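Local coordinates for glutathione S-transferase (Bombyx mori, PDB 3AY8), which probably conjugates glutathione to electrophilic substrates, as the cytosolic glutathione transferases generally do, and works as a homodimer, at residues Ser2-Tyr7 / Ile27-Glu32; Leu19-Ala24 / Pro156-Thr161; Ser136-Leu141 / Trp175-Phe180; Phe140-Leu145 / Pro181-Trp186. One frame throughout, in Å; residues are numbered along the deposited sequence.

Interaction 1 (Ser2-Tyr7 / Ile27-Glu32)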
loop_
_atom_site.group_PDB
_atom_site.type_symbol
_atom_site.label_atom_id
_atom_site.label_comp_id
_atom_site.label_asym_id
_atom_site.label_seq_id
_atom_site.Cartn_x
_atom_site.Cartn_y
_atom_site.Cartn_z
ATOM N N SER A 2 22.451 14.986 13.292
ATOM C CA SER A 2 21.981 16.091 12.402
ATOM C C SER A 2 21.893 15.650 10.940
ATOM O O SER A 2 20.965 16.032 10.225
ATOM C CB SER A 2 22.876 17.320 12.541
ATOM N N SER A 3 22.860 14.851 10.497
ATOM C CA SER A 3 22.867 14.338 9.131
ATOM C C SER A 3 21.662 13.420 8.882
ATOM O O SER A 3 21.269 12.657 9.755
ATOM C CB SER A 3 24.171 13.587 8.868
ATOM O OG SER A 3 24.330 13.324 7.486
ATOM N N LEU A 4 21.081 13.511 7.691
ATOM C CA LEU A 4 19.981 12.645 7.278
ATOM C C LEU A 4 20.480 11.201 7.083
ATOM O O LEU A 4 21.476 10.975 6.395
ATOM C CB LEU A 4 19.378 13.210 5.992
ATOM C CG LEU A 4 18.099 12.621 5.401
ATOM C CD1 LEU A 4 16.886 12.878 6.281
ATOM C CD2 LEU A 4 17.871 13.191 4.013
ATOM N N LYS A 5 19.798 10.233 7.698
ATOM C CA LYS A 5 20.220 8.831 7.632
ATOM C C LYS A 5 19.141 7.841 7.147
ATOM O O LYS A 5 17.982 7.905 7.571
ATOM C CB LYS A 5 20.772 8.390 8.992
ATOM C CG LYS A 5 21.383 6.994 8.996
ATOM C CD LYS A 5 22.760 6.971 9.656
ATOM C CE LYS A 5 22.696 6.951 11.180
ATOM N NZ LYS A 5 24.016 6.532 11.778
ATOM N N LEU A 6 19.539 6.924 6.269
ATOM C CA LEU A 6 18.669 5.825 5.831
ATOM C C LEU A 6 19.238 4.486 6.272
ATOM O O LEU A 6 20.379 4.160 5.941
ATOM C CB LEU A 6 18.484 5.844 4.309
ATOM C CG LEU A 6 17.506 4.810 3.727
ATOM C CD1 LEU A 6 16.069 5.171 4.065
ATOM C CD2 LEU A 6 17.668 4.668 2.232
ATOM N N TYR A 7 18.456 3.731 7.041
ATOM C CA TYR A 7 18.804 2.352 7.361
ATOM C C TYR A 7 18.267 1.457 6.246
ATOM O O TYR A 7 17.051 1.397 6.018
ATOM C CB TYR A 7 18.263 1.947 8.734
ATOM C CG TYR A 7 18.903 2.746 9.858
ATOM C CD1 TYR A 7 19.998 2.234 10.566
ATOM C CD2 TYR A 7 18.445 4.028 10.181
ATOM C CE1 TYR A 7 20.606 2.970 11.588
ATOM C CE2 TYR A 7 19.041 4.771 11.199
ATOM C CZ TYR A 7 20.123 4.233 11.892
ATOM O OH TYR A 7 20.715 4.954 12.896
ATOM N N ILE A 27 19.367 14.399 -2.577
ATOM C CA ILE A 27 19.735 14.736 -1.208
ATOM C C ILE A 27 20.920 13.884 -0.745
ATOM O O ILE A 27 20.936 12.664 -0.947
ATOM C CB ILE A 27 18.524 14.640 -0.223
ATOM C CG1 ILE A 27 18.832 15.338 1.111
ATOM C CG2 ILE A 27 18.079 13.190 -0.011
ATOM C CD1 ILE A 27 18.800 16.865 1.049
ATOM N N PRO A 28 21.933 14.538 -0.142
ATOM C CA PRO A 28 23.005 13.766 0.478
ATOM C C PRO A 28 22.445 13.018 1.696
ATOM O O PRO A 28 21.754 13.611 2.529
ATOM C CB PRO A 28 24.002 14.849 0.912
ATOM C CG PRO A 28 23.793 15.953 -0.087
ATOM C CD PRO A 28 22.285 15.970 -0.245
ATOM N N ILE A 29 22.727 11.723 1.780
ATOM C CA ILE A 29 22.197 10.893 2.864
ATOM C C ILE A 29 23.228 9.905 3.330
ATOM O O ILE A 29 23.933 9.299 2.510
ATOM C CB ILE A 29 21.023 9.987 2.425
ATOM C CG1 ILE A 29 20.718 10.119 0.941
ATOM C CG2 ILE A 29 19.827 10.145 3.356
ATOM C CD1 ILE A 29 20.722 8.790 0.265
ATOM N N GLN A 30 23.310 9.733 4.644
ATOM C CA GLN A 30 24.100 8.657 5.231
ATOM C C GLN A 30 23.331 7.361 5.055
ATOM O O GLN A 30 22.111 7.320 5.273
ATOM C CB GLN A 30 24.329 8.884 6.723
ATOM C CG GLN A 30 25.476 9.813 7.080
ATOM C CD GLN A 30 25.804 9.779 8.573
ATOM O OE1 GLN A 30 25.827 8.714 9.200
ATOM N NE2 GLN A 30 26.056 10.945 9.144
ATOM N N ILE A 31 24.035 6.310 4.664
ATOM C CA ILE A 31 23.410 5.028 4.436
ATOM C C ILE A 31 24.031 4.021 5.376
ATOM O O ILE A 31 25.227 3.713 5.278
ATOM C CB ILE A 31 23.564 4.549 2.972
ATOM C CG1 ILE A 31 22.906 5.542 2.002
ATOM C CG2 ILE A 31 22.976 3.127 2.800
ATOM C CD1 ILE A 31 23.199 5.268 0.559
ATOM N N GLU A 32 23.226 3.550 6.313
ATOM C CA GLU A 32 23.635 2.485 7.213
ATOM C C GLU A 32 23.084 1.167 6.684
ATOM O O GLU A 32 21.870 0.973 6.664
ATOM C CB GLU A 32 23.101 2.754 8.617
ATOM C CG GLU A 32 23.482 1.694 9.631
ATOM C CD GLU A 32 24.696 2.080 10.436
ATOM O OE1 GLU A 32 24.553 2.903 11.366
ATOM O OE2 GLU A 32 25.791 1.558 10.142
#
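The Y7 ring and the E32 side chain lie side by side and point the same way, E32 CG approaching obliquely at 3.6 Å from Y7 CD1. E32 CG stands anti to the backbone N (chi1 -180°), which sets it beside the ring, and the carboxylate plane is turned 33° from that of the ring. E32 OE1 also makes a long salt bridge to K5 NZ (3.7 Å) and a weak hydrogen bond to S45. On the same face K5 CD lies 3.6 Å from Q30 OE1, and S3, in the loop before the strand, comes up to the nitrogen end of that amide. Because Q30 and E32 are each modelled in two conformers, these contacts hold for one of them. The backbones pair as parallel strands: Q30 N donates to L4 O (2.8 Å), L6 N to Q30 O (2.8 Å) and E32 N to L6 O (2.9 Å). L6 and I31 occupy the other face. Strand 30-33 is one of the two outermost strands of the sheet within the chain, and strand 5-8 runs between it and antiparallel strand 57-60. Helix 13-25 makes the beta-alpha-beta crossover of this thioredoxin-like domain and packs on I29 and I31, while L4 reaches helix 68-79.

Interaction 2 (Leu19-Ala24 / Pro156-Thr161)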
loop_
_atom_site.group_PDB
_atom_site.type_symbol
_atom_site.label_atom_id
_atom_site.label_comp_id
_atom_site.label_asym_id
_atom_site.label_seq_id
_atom_site.Cartn_x
_atom_site.Cartn_y
_atom_site.Cartn_z
ATOM N N LEU A 19 15.739 4.565 -1.266
ATOM C CA LEU A 19 17.046 5.131 -1.659
ATOM C C LEU A 19 16.989 5.771 -3.044
ATOM O O LEU A 19 17.506 6.880 -3.257
ATOM C CB LEU A 19 18.171 4.084 -1.555
ATOM C CG LEU A 19 19.594 4.553 -1.913
ATOM C CD1 LEU A 19 20.057 5.756 -1.101
ATOM C CD2 LEU A 19 20.612 3.407 -1.798
ATOM N N LEU A 20 16.327 5.097 -3.983
ATOM C CA LEU A 20 16.142 5.656 -5.315
ATOM C C LEU A 20 15.478 7.031 -5.279
ATOM O O LEU A 20 15.811 7.900 -6.087
ATOM C CB LEU A 20 15.324 4.702 -6.192
ATOM C CG LEU A 20 16.063 3.560 -6.914
ATOM C CD1 LEU A 20 15.061 2.528 -7.418
ATOM C CD2 LEU A 20 16.924 4.075 -8.085
ATOM N N ALA A 21 14.512 7.211 -4.375
ATOM C CA ALA A 21 13.849 8.513 -4.213
ATOM C C ALA A 21 14.853 9.556 -3.714
ATOM O O ALA A 21 14.884 10.676 -4.218
ATOM C CB ALA A 21 12.671 8.412 -3.248
ATOM N N ALA A 22 15.651 9.187 -2.717
ATOM C CA ALA A 22 16.715 10.074 -2.219
ATOM C C ALA A 22 17.685 10.454 -3.355
ATOM O O ALA A 22 18.028 11.621 -3.501
ATOM C CB ALA A 22 17.459 9.431 -1.050
ATOM N N ARG A 23 18.080 9.481 -4.183
ATOM C CA ARG A 23 18.950 9.767 -5.343
ATOM C C ARG A 23 18.275 10.712 -6.332
ATOM O O ARG A 23 18.910 11.632 -6.839
ATOM C CB ARG A 23 19.386 8.491 -6.080
ATOM C CG ARG A 23 20.072 7.410 -5.219
ATOM C CD ARG A 23 21.162 7.980 -4.319
ATOM N NE ARG A 23 22.105 6.974 -3.824
ATOM C CZ ARG A 23 23.085 7.253 -2.968
ATOM N NH1 ARG A 23 23.236 8.487 -2.503
ATOM N NH2 ARG A 23 23.917 6.313 -2.577
ATOM N N ALA A 24 16.986 10.483 -6.595
ATOM C CA ALA A 24 16.252 11.272 -7.582
ATOM C C ALA A 24 16.129 12.745 -7.190
ATOM O O ALA A 24 16.336 13.622 -8.029
ATOM C CB ALA A 24 14.869 10.668 -7.841
ATOM N N PRO A 156 9.385 11.680 -14.975
ATOM C CA PRO A 156 9.520 10.695 -13.895
ATOM C C PRO A 156 9.111 11.270 -12.536
ATOM O O PRO A 156 9.236 12.468 -12.311
ATOM C CB PRO A 156 11.005 10.311 -13.924
ATOM C CG PRO A 156 11.700 11.422 -14.658
ATOM C CD PRO A 156 10.685 12.063 -15.564
ATOM N N THR A 157 8.573 10.423 -11.661
ATOM C CA THR A 157 8.152 10.862 -10.331
ATOM C C THR A 157 8.636 9.815 -9.342
ATOM O O THR A 157 9.203 8.796 -9.758
ATOM C CB THR A 157 6.612 11.013 -10.230
ATOM O OG1 THR A 157 5.984 9.752 -10.512
ATOM C CG2 THR A 157 6.085 12.077 -11.232
ATOM N N ILE A 158 8.429 10.053 -8.045
ATOM C CA ILE A 158 8.708 9.022 -7.050
ATOM C C ILE A 158 7.867 7.751 -7.244
ATOM O O ILE A 158 8.214 6.706 -6.704
ATOM C CB ILE A 158 8.596 9.523 -5.574
ATOM C CG1 ILE A 158 7.173 9.969 -5.230
ATOM C CG2 ILE A 158 9.628 10.625 -5.278
ATOM C CD1 ILE A 158 6.998 10.264 -3.728
ATOM N N ALA A 159 6.765 7.832 -7.986
ATOM C CA ALA A 159 6.023 6.602 -8.338
ATOM C C ALA A 159 6.904 5.686 -9.219
ATOM O O ALA A 159 6.894 4.463 -9.070
ATOM C CB ALA A 159 4.716 6.938 -9.029
ATOM N N ASP A 160 7.706 6.280 -10.095
ATOM C CA ASP A 160 8.643 5.484 -10.913
ATOM C C ASP A 160 9.771 4.868 -10.110
ATOM O O ASP A 160 10.132 3.731 -10.360
ATOM C CB ASP A 160 9.222 6.299 -12.069
ATOM C CG ASP A 160 8.148 6.834 -12.987
ATOM O OD1 ASP A 160 7.654 6.055 -13.841
ATOM O OD2 ASP A 160 7.812 8.026 -12.853
ATOM N N THR A 161 10.338 5.603 -9.155
ATOM C CA THR A 161 11.407 5.029 -8.335
ATOM C C THR A 161 10.921 3.812 -7.527
ATOM O O THR A 161 11.603 2.794 -7.478
ATOM C CB THR A 161 12.117 6.079 -7.460
ATOM O OG1 THR A 161 11.149 6.887 -6.794
ATOM C CG2 THR A 161 13.002 6.992 -8.346
#
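T161 is the centre of this contact, pressing its branched side chain against L20 and A21 of helix 13-25. Its CB sits 3.7 Å from L20 CB, and its methyl, CG2, lies 3.7 Å from the backbone oxygen of L20 and also faces A24 CB. With chi1 at 47°, OG1 stands between the backbone N and the carbonyl carbon of T161, and CG2 is anti to that carbon. From this position OG1 donates to I158 O at 2.9 Å, approaching that carbonyl from well off its axis (C=O...donor angle 102°). The hydroxyl is therefore satisfied inside its own helix, and T161 can offer carbon to its neighbour. L20 answers with CB and with CD1, which rests 3.5 Å from T161 O. A21, having only a methyl, lets the helices come close: its CB is 4.1 Å from T161 OG1 and 4.3 Å from I158 CG2. No hydrogen bond joins the two segments, so the two helices meet by van der Waals packing alone, in a small and largely buried contact.

The first turn of helix 158-173 is fixed by a capping box. T157 N donates to the anti lone pair of D160 OD2 (2.8 Å), and A159 N donates in return to T157 OG1 (3.3 Å). D160 OD1 has further partners in V151 N and W186 NE1. The packing of T161 on L20, A21 and A24 joins the thioredoxin-like domain to the all-helical C-terminal domain, an interface characteristic of the cytosolic glutathione transferase fold, in whose C-terminal domain such a capping box is a familiar feature.

Interaction 3 (Ser136-Leu141 / Trp175-Phe180)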
loop_
_atom_site.group_PDB
_atom_site.type_symbol
_atom_site.label_atom_id
_atom_site.label_comp_id
_atom_site.label_asym_id
_atom_site.label_seq_id
_atom_site.Cartn_x
_atom_site.Cartn_y
_atom_site.Cartn_z
ATOM N N SER A 136 -1.545 -10.400 -13.912
ATOM C CA SER A 136 -2.702 -9.513 -13.977
ATOM C C SER A 136 -2.365 -8.078 -13.508
ATOM O O SER A 136 -2.843 -7.078 -14.087
ATOM C CB SER A 136 -3.849 -10.099 -13.142
ATOM O OG SER A 136 -4.845 -9.115 -12.919
ATOM N N THR A 137 -1.538 -7.984 -12.467
ATOM C CA THR A 137 -1.067 -6.687 -11.975
ATOM C C THR A 137 -0.083 -6.060 -12.956
ATOM O O THR A 137 -0.143 -4.855 -13.214
ATOM C CB THR A 137 -0.493 -6.810 -10.547
ATOM O OG1 THR A 137 -1.595 -7.008 -9.656
ATOM C CG2 THR A 137 0.262 -5.525 -10.127
ATOM N N LEU A 138 0.786 -6.884 -13.554
ATOM C CA LEU A 138 1.672 -6.362 -14.610
ATOM C C LEU A 138 0.903 -5.791 -15.798
ATOM O O LEU A 138 1.319 -4.801 -16.406
ATOM C CB LEU A 138 2.671 -7.429 -15.083
ATOM C CG LEU A 138 3.669 -7.936 -14.025
ATOM C CD1 LEU A 138 4.707 -8.855 -14.666
ATOM C CD2 LEU A 138 4.338 -6.763 -13.283
ATOM N N SER A 139 -0.211 -6.432 -16.144
ATOM C CA SER A 139 -1.022 -5.979 -17.267
ATOM C C SER A 139 -1.573 -4.571 -17.039
ATOM O O SER A 139 -1.600 -3.756 -17.951
ATOM C CB SER A 139 -2.157 -6.972 -17.547
ATOM O OG SER A 139 -2.935 -6.505 -18.631
ATOM N N PHE A 140 -1.997 -4.306 -15.806
ATOM C CA PHE A 140 -2.459 -2.991 -15.378
ATOM C C PHE A 140 -1.337 -1.963 -15.483
ATOM O O PHE A 140 -1.545 -0.871 -16.002
ATOM C CB PHE A 140 -2.953 -3.059 -13.938
ATOM C CG PHE A 140 -4.435 -2.993 -13.797
ATOM C CD1 PHE A 140 -5.044 -1.826 -13.350
ATOM C CD2 PHE A 140 -5.228 -4.099 -14.094
ATOM C CE1 PHE A 140 -6.430 -1.754 -13.206
ATOM C CE2 PHE A 140 -6.617 -4.041 -13.958
ATOM C CZ PHE A 140 -7.218 -2.871 -13.507
ATOM N N LEU A 141 -0.150 -2.325 -14.995
ATOM C CA LEU A 141 1.022 -1.452 -15.102
ATOM C C LEU A 141 1.319 -1.166 -16.576
ATOM O O LEU A 141 1.620 -0.044 -16.944
ATOM C CB LEU A 141 2.253 -2.085 -14.436
ATOM C CG LEU A 141 3.576 -1.302 -14.554
ATOM C CD1 LEU A 141 3.447 0.192 -14.076
ATOM C CD2 LEU A 141 4.723 -2.024 -13.823
ATOM N N TRP A 175 11.498 -12.950 -15.066
ATOM C CA TRP A 175 10.083 -12.908 -15.383
ATOM C C TRP A 175 9.969 -12.574 -16.860
ATOM O O TRP A 175 10.721 -11.738 -17.368
ATOM C CB TRP A 175 9.347 -11.873 -14.533
ATOM C CG TRP A 175 7.900 -12.209 -14.360
ATOM C CD1 TRP A 175 6.851 -11.702 -15.067
ATOM C CD2 TRP A 175 7.342 -13.150 -13.429
ATOM N NE1 TRP A 175 5.670 -12.261 -14.630
ATOM C CE2 TRP A 175 5.943 -13.154 -13.627
ATOM C CE3 TRP A 175 7.889 -13.981 -12.441
ATOM C CZ2 TRP A 175 5.075 -13.963 -12.869
ATOM C CZ3 TRP A 175 7.034 -14.791 -11.692
ATOM C CH2 TRP A 175 5.639 -14.772 -11.909
ATOM N N ASP A 176 9.045 -13.251 -17.529
ATOM C CA ASP A 176 8.744 -13.030 -18.943
ATOM C C ASP A 176 7.711 -11.902 -19.030
ATOM O O ASP A 176 6.549 -12.089 -18.682
ATOM C CB ASP A 176 8.225 -14.356 -19.563
ATOM C CG ASP A 176 7.658 -14.194 -20.986
ATOM O OD1 ASP A 176 7.925 -13.165 -21.648
ATOM O OD2 ASP A 176 6.925 -15.127 -21.435
ATOM N N ILE A 177 8.155 -10.731 -19.480
ATOM C CA ILE A 177 7.278 -9.576 -19.701
ATOM C C ILE A 177 7.105 -9.253 -21.210
ATOM O O ILE A 177 6.727 -8.141 -21.578
ATOM C CB ILE A 177 7.759 -8.307 -18.904
ATOM C CG1 ILE A 177 9.161 -7.863 -19.347
ATOM C CG2 ILE A 177 7.698 -8.546 -17.374
ATOM C CD1 ILE A 177 9.509 -6.445 -18.944
ATOM N N SER A 178 7.368 -10.239 -22.076
ATOM C CA SER A 178 7.195 -10.060 -23.532
ATOM C C SER A 178 5.774 -9.608 -23.881
ATOM O O SER A 178 5.571 -8.892 -24.861
ATOM C CB SER A 178 7.552 -11.343 -24.294
ATOM O OG SER A 178 6.679 -12.410 -23.943
ATOM N N SER A 179 4.800 -10.008 -23.066
ATOM C CA SER A 179 3.411 -9.590 -23.242
ATOM C C SER A 179 3.181 -8.112 -22.889
ATOM O O SER A 179 2.098 -7.573 -23.122
ATOM C CB SER A 179 2.486 -10.465 -22.396
ATOM O OG SER A 179 2.422 -11.800 -22.877
ATOM N N PHE A 180 4.193 -7.453 -22.322
ATOM C CA PHE A 180 4.027 -6.072 -21.868
ATOM C C PHE A 180 5.059 -5.115 -22.450
ATOM O O PHE A 180 6.000 -4.713 -21.754
ATOM C CB PHE A 180 4.004 -6.008 -20.332
ATOM C CG PHE A 180 3.168 -7.081 -19.692
ATOM C CD1 PHE A 180 1.790 -7.143 -19.914
ATOM C CD2 PHE A 180 3.756 -8.029 -18.855
ATOM C CE1 PHE A 180 1.017 -8.140 -19.319
ATOM C CE2 PHE A 180 2.996 -9.025 -18.253
ATOM C CZ PHE A 180 1.620 -9.084 -18.487
#
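L138 of helix 128-147 is received in an apolar pocket formed by W175, I177 and F180 of the loop that leads into helix 181-190. One face of the F180 ring covers the helix backbone, with L138 C over its centre, 4.2 Å above the plane. Beside it, L138 CB touches F180 CE2 at 3.6 Å, and S139 CA comes obliquely to F180 CE1, also at 3.6 Å. The other end of the leucine reaches the indole: L138 CD1 lies 3.5 Å from W175 NE1. I177 CG2, in the plane of the indole at its edge, closes the pocket 4.0 Å from L138 CD1. An alanine in place of F180 would probably open a gap over the backbone of L138 and S139, since the ring that covers them would be gone. Nearby helices complete the surroundings, L138 also meeting L107 and M167. The loop holds its shape through D176 OD1, which accepts from S178 N (3.0 Å) and from S178 OG (2.7 Å). This Asx turn, made by the S178 N bond, overlaps a type I beta turn from I177 to F180, closed by F180 N donating to I177 O (2.7 Å), that delivers F180 to the N-cap position of helix 181-190 in the glutathione transferase C-terminal domain.

Interaction 4 (Phe140-Leu145 / Pro181-Trp186)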
loop_
_atom_site.group_PDB
_atom_site.type_symbol
_atom_site.label_atom_id
_atom_site.label_comp_id
_atom_site.label_asym_id
_atom_site.label_seq_id
_atom_site.Cartn_x
_atom_site.Cartn_y
_atom_site.Cartn_z
ATOM N N PHE A 140 -1.997 -4.306 -15.806
ATOM C CA PHE A 140 -2.459 -2.991 -15.378
ATOM C C PHE A 140 -1.337 -1.963 -15.483
ATOM O O PHE A 140 -1.545 -0.871 -16.002
ATOM C CB PHE A 140 -2.953 -3.059 -13.938
ATOM C CG PHE A 140 -4.435 -2.993 -13.797
ATOM C CD1 PHE A 140 -5.044 -1.826 -13.350
ATOM C CD2 PHE A 140 -5.228 -4.099 -14.094
ATOM C CE1 PHE A 140 -6.430 -1.754 -13.206
ATOM C CE2 PHE A 140 -6.617 -4.041 -13.958
ATOM C CZ PHE A 140 -7.218 -2.871 -13.507
ATOM N N LEU A 141 -0.150 -2.325 -14.995
ATOM C CA LEU A 141 1.022 -1.452 -15.102
ATOM C C LEU A 141 1.319 -1.166 -16.576
ATOM O O LEU A 141 1.620 -0.044 -16.944
ATOM C CB LEU A 141 2.253 -2.085 -14.436
ATOM C CG LEU A 141 3.576 -1.302 -14.554
ATOM C CD1 LEU A 141 3.447 0.192 -14.076
ATOM C CD2 LEU A 141 4.723 -2.024 -13.823
ATOM N N ASN A 142 1.246 -2.201 -17.401
ATOM C CA ASN A 142 1.484 -2.052 -18.828
ATOM C C ASN A 142 0.532 -1.022 -19.460
ATOM O O ASN A 142 0.940 -0.263 -20.335
ATOM C CB ASN A 142 1.387 -3.399 -19.540
ATOM C CG ASN A 142 1.737 -3.293 -21.023
ATOM O OD1 ASN A 142 2.866 -2.974 -21.391
ATOM N ND2 ASN A 142 0.767 -3.559 -21.871
ATOM N N GLN A 143 -0.713 -0.993 -18.985
ATOM C CA GLN A 143 -1.709 0.012 -19.404
ATOM C C GLN A 143 -1.404 1.429 -18.911
ATOM O O GLN A 143 -1.523 2.385 -19.694
ATOM C CB GLN A 143 -3.141 -0.396 -19.014
ATOM C CG GLN A 143 -3.693 -1.574 -19.828
ATOM C CD GLN A 143 -3.507 -1.388 -21.339
ATOM O OE1 GLN A 143 -3.963 -0.404 -21.920
ATOM N NE2 GLN A 143 -2.825 -2.328 -21.966
ATOM N N PHE A 144 -1.004 1.578 -17.642
ATOM C CA PHE A 144 -0.557 2.899 -17.141
ATOM C C PHE A 144 0.444 3.508 -18.122
ATOM O O PHE A 144 0.365 4.690 -18.460
ATOM C CB PHE A 144 0.136 2.811 -15.763
ATOM C CG PHE A 144 -0.713 2.230 -14.662
ATOM C CD1 PHE A 144 -2.107 2.261 -14.718
ATOM C CD2 PHE A 144 -0.106 1.691 -13.539
ATOM C CE1 PHE A 144 -2.877 1.710 -13.679
ATOM C CE2 PHE A 144 -0.857 1.159 -12.503
ATOM C CZ PHE A 144 -2.238 1.156 -12.575
ATOM N N LEU A 145 1.372 2.676 -18.581
ATOM C CA LEU A 145 2.480 3.112 -19.427
ATOM C C LEU A 145 2.129 3.205 -20.923
ATOM O O LEU A 145 2.995 3.475 -21.750
ATOM C CB LEU A 145 3.681 2.189 -19.206
ATOM C CG LEU A 145 4.319 2.279 -17.819
ATOM C CD1 LEU A 145 5.176 1.056 -17.553
ATOM C CD2 LEU A 145 5.132 3.578 -17.662
ATOM N N PRO A 181 4.885 -4.728 -23.736
ATOM C CA PRO A 181 5.886 -3.887 -24.394
ATOM C C PRO A 181 6.089 -2.521 -23.723
ATOM O O PRO A 181 7.188 -1.972 -23.796
ATOM C CB PRO A 181 5.346 -3.719 -25.838
ATOM C CG PRO A 181 3.915 -4.149 -25.794
ATOM C CD PRO A 181 3.806 -5.141 -24.661
ATOM N N ASN A 182 5.052 -1.979 -23.085
ATOM C CA ASN A 182 5.178 -0.671 -22.401
ATOM C C ASN A 182 6.077 -0.710 -21.163
ATOM O O ASN A 182 6.827 0.231 -20.917
ATOM C CB ASN A 182 3.806 -0.063 -22.076
ATOM C CG ASN A 182 2.956 0.169 -23.331
ATOM O OD1 ASN A 182 3.474 0.529 -24.391
ATOM N ND2 ASN A 182 1.656 -0.037 -23.208
ATOM N N ILE A 183 5.996 -1.801 -20.399
ATOM C CA ILE A 183 6.936 -2.058 -19.296
ATOM C C ILE A 183 8.362 -2.231 -19.834
ATOM O O ILE A 183 9.319 -1.706 -19.255
ATOM C CB ILE A 183 6.545 -3.305 -18.431
ATOM C CG1 ILE A 183 5.115 -3.163 -17.868
ATOM C CG2 ILE A 183 7.561 -3.498 -17.270
ATOM C CD1 ILE A 183 4.630 -4.353 -17.036
ATOM N N GLN A 184 8.506 -2.976 -20.931
ATOM C CA GLN A 184 9.827 -3.158 -21.566
ATOM C C GLN A 184 10.469 -1.824 -21.934
ATOM O O GLN A 184 11.650 -1.615 -21.683
ATOM C CB GLN A 184 9.731 -4.060 -22.805
ATOM C CG GLN A 184 9.383 -5.505 -22.482
ATOM C CD GLN A 184 9.309 -6.375 -23.713
ATOM O OE1 GLN A 184 8.536 -6.109 -24.634
ATOM N NE2 GLN A 184 10.096 -7.436 -23.727
ATOM N N ARG A 185 9.677 -0.916 -22.502
ATOM C CA ARG A 185 10.148 0.427 -22.849
ATOM C C ARG A 185 10.549 1.210 -21.587
ATOM O O ARG A 185 11.625 1.819 -21.513
ATOM C CB ARG A 185 9.044 1.189 -23.586
ATOM C CG ARG A 185 9.401 2.653 -23.925
ATOM C CD ARG A 185 8.158 3.502 -24.200
ATOM N NE ARG A 185 7.499 3.943 -22.966
ATOM C CZ ARG A 185 6.213 3.754 -22.665
ATOM N NH1 ARG A 185 5.401 3.116 -23.508
ATOM N NH2 ARG A 185 5.730 4.213 -21.511
ATOM N N TRP A 186 9.662 1.198 -20.602
ATOM C CA TRP A 186 9.841 1.991 -19.394
ATOM C C TRP A 186 11.049 1.524 -18.579
ATOM O O TRP A 186 11.770 2.350 -18.020
ATOM C CB TRP A 186 8.538 1.965 -18.584
ATOM C CG TRP A 186 8.621 2.392 -17.155
ATOM C CD1 TRP A 186 8.552 3.662 -16.677
ATOM C CD2 TRP A 186 8.742 1.534 -16.008
ATOM N NE1 TRP A 186 8.628 3.657 -15.300
ATOM C CE2 TRP A 186 8.743 2.363 -14.865
ATOM C CE3 TRP A 186 8.845 0.144 -15.839
ATOM C CZ2 TRP A 186 8.855 1.854 -13.565
ATOM C CZ3 TRP A 186 8.950 -0.367 -14.553
ATOM C CH2 TRP A 186 8.961 0.491 -13.427
#
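N142 meets N182 because its CG is anti to the backbone N (chi1 -176°), while N182 CG is anti to its own carbonyl carbon. The two side chains cross at about a right angle. N142 OD1 accepts from N182 N at 2.9 Å, almost in line with the C=O bond, and more weakly from I183 N. In return, N182 ND2 donates to N142 O (3.0 Å), and it also bonds to E146 OE1. R185 bends at chi3 (80°), and its guanidinium takes L145 O end-on with two nitrogens, NH2 at 2.8 Å and NH1 at 3.0 Å. The oxygen lies in the guanidinium plane, and NH2 meets a lone pair in the carbonyl plane.

The L145 side chain is a knob among N182, I183, R185 and W186. Its CD1 lies over one face of the indole, 3.5 Å above the plane and toward the rim, and its CD2 is 3.6 Å from W186 CD1. W186 NE1 itself bonds to D160. One turn earlier on helix 128-147, L141 CD2 meets I183 CD1 at 4.0 Å. The axes of segments 140-145 and 181-186 cross at 66°, with a closest approach of 8.0 Å.

A leucine in place of R185 would probably leave L145 O without its two donors and K149 O without one. The polar bonds satisfy backbone groups near helix ends: the side-chain oxygen of N142 receives N-H groups at the start of helix 181-190, and a positive guanidinium probably offsets the partial negative charge of carbonyls near the end of helix 128-147.

From the N terminus, interaction 1 closes the short loop from strand 5-8 through helix 13-25 to strand 30-33. Residues 19-24 lie within that loop, so interaction 2 crosses it, and the two touch where I27 N probably bonds to A22 O. The long span of interaction 2 ends at residues 156-161, between the segments of interactions 3 and 4, and therefore crosses both. These two begin on the same part of helix 128-147, share F140 and L141, and end on consecutive segments. A probable D160-W186 hydrogen bond joins interaction 2 to interaction 4. Interaction 2 thus bridges the thioredoxin-like sheet domain and the helical domain, while interactions 1 and 3 lie on opposite sides of the chain's centre.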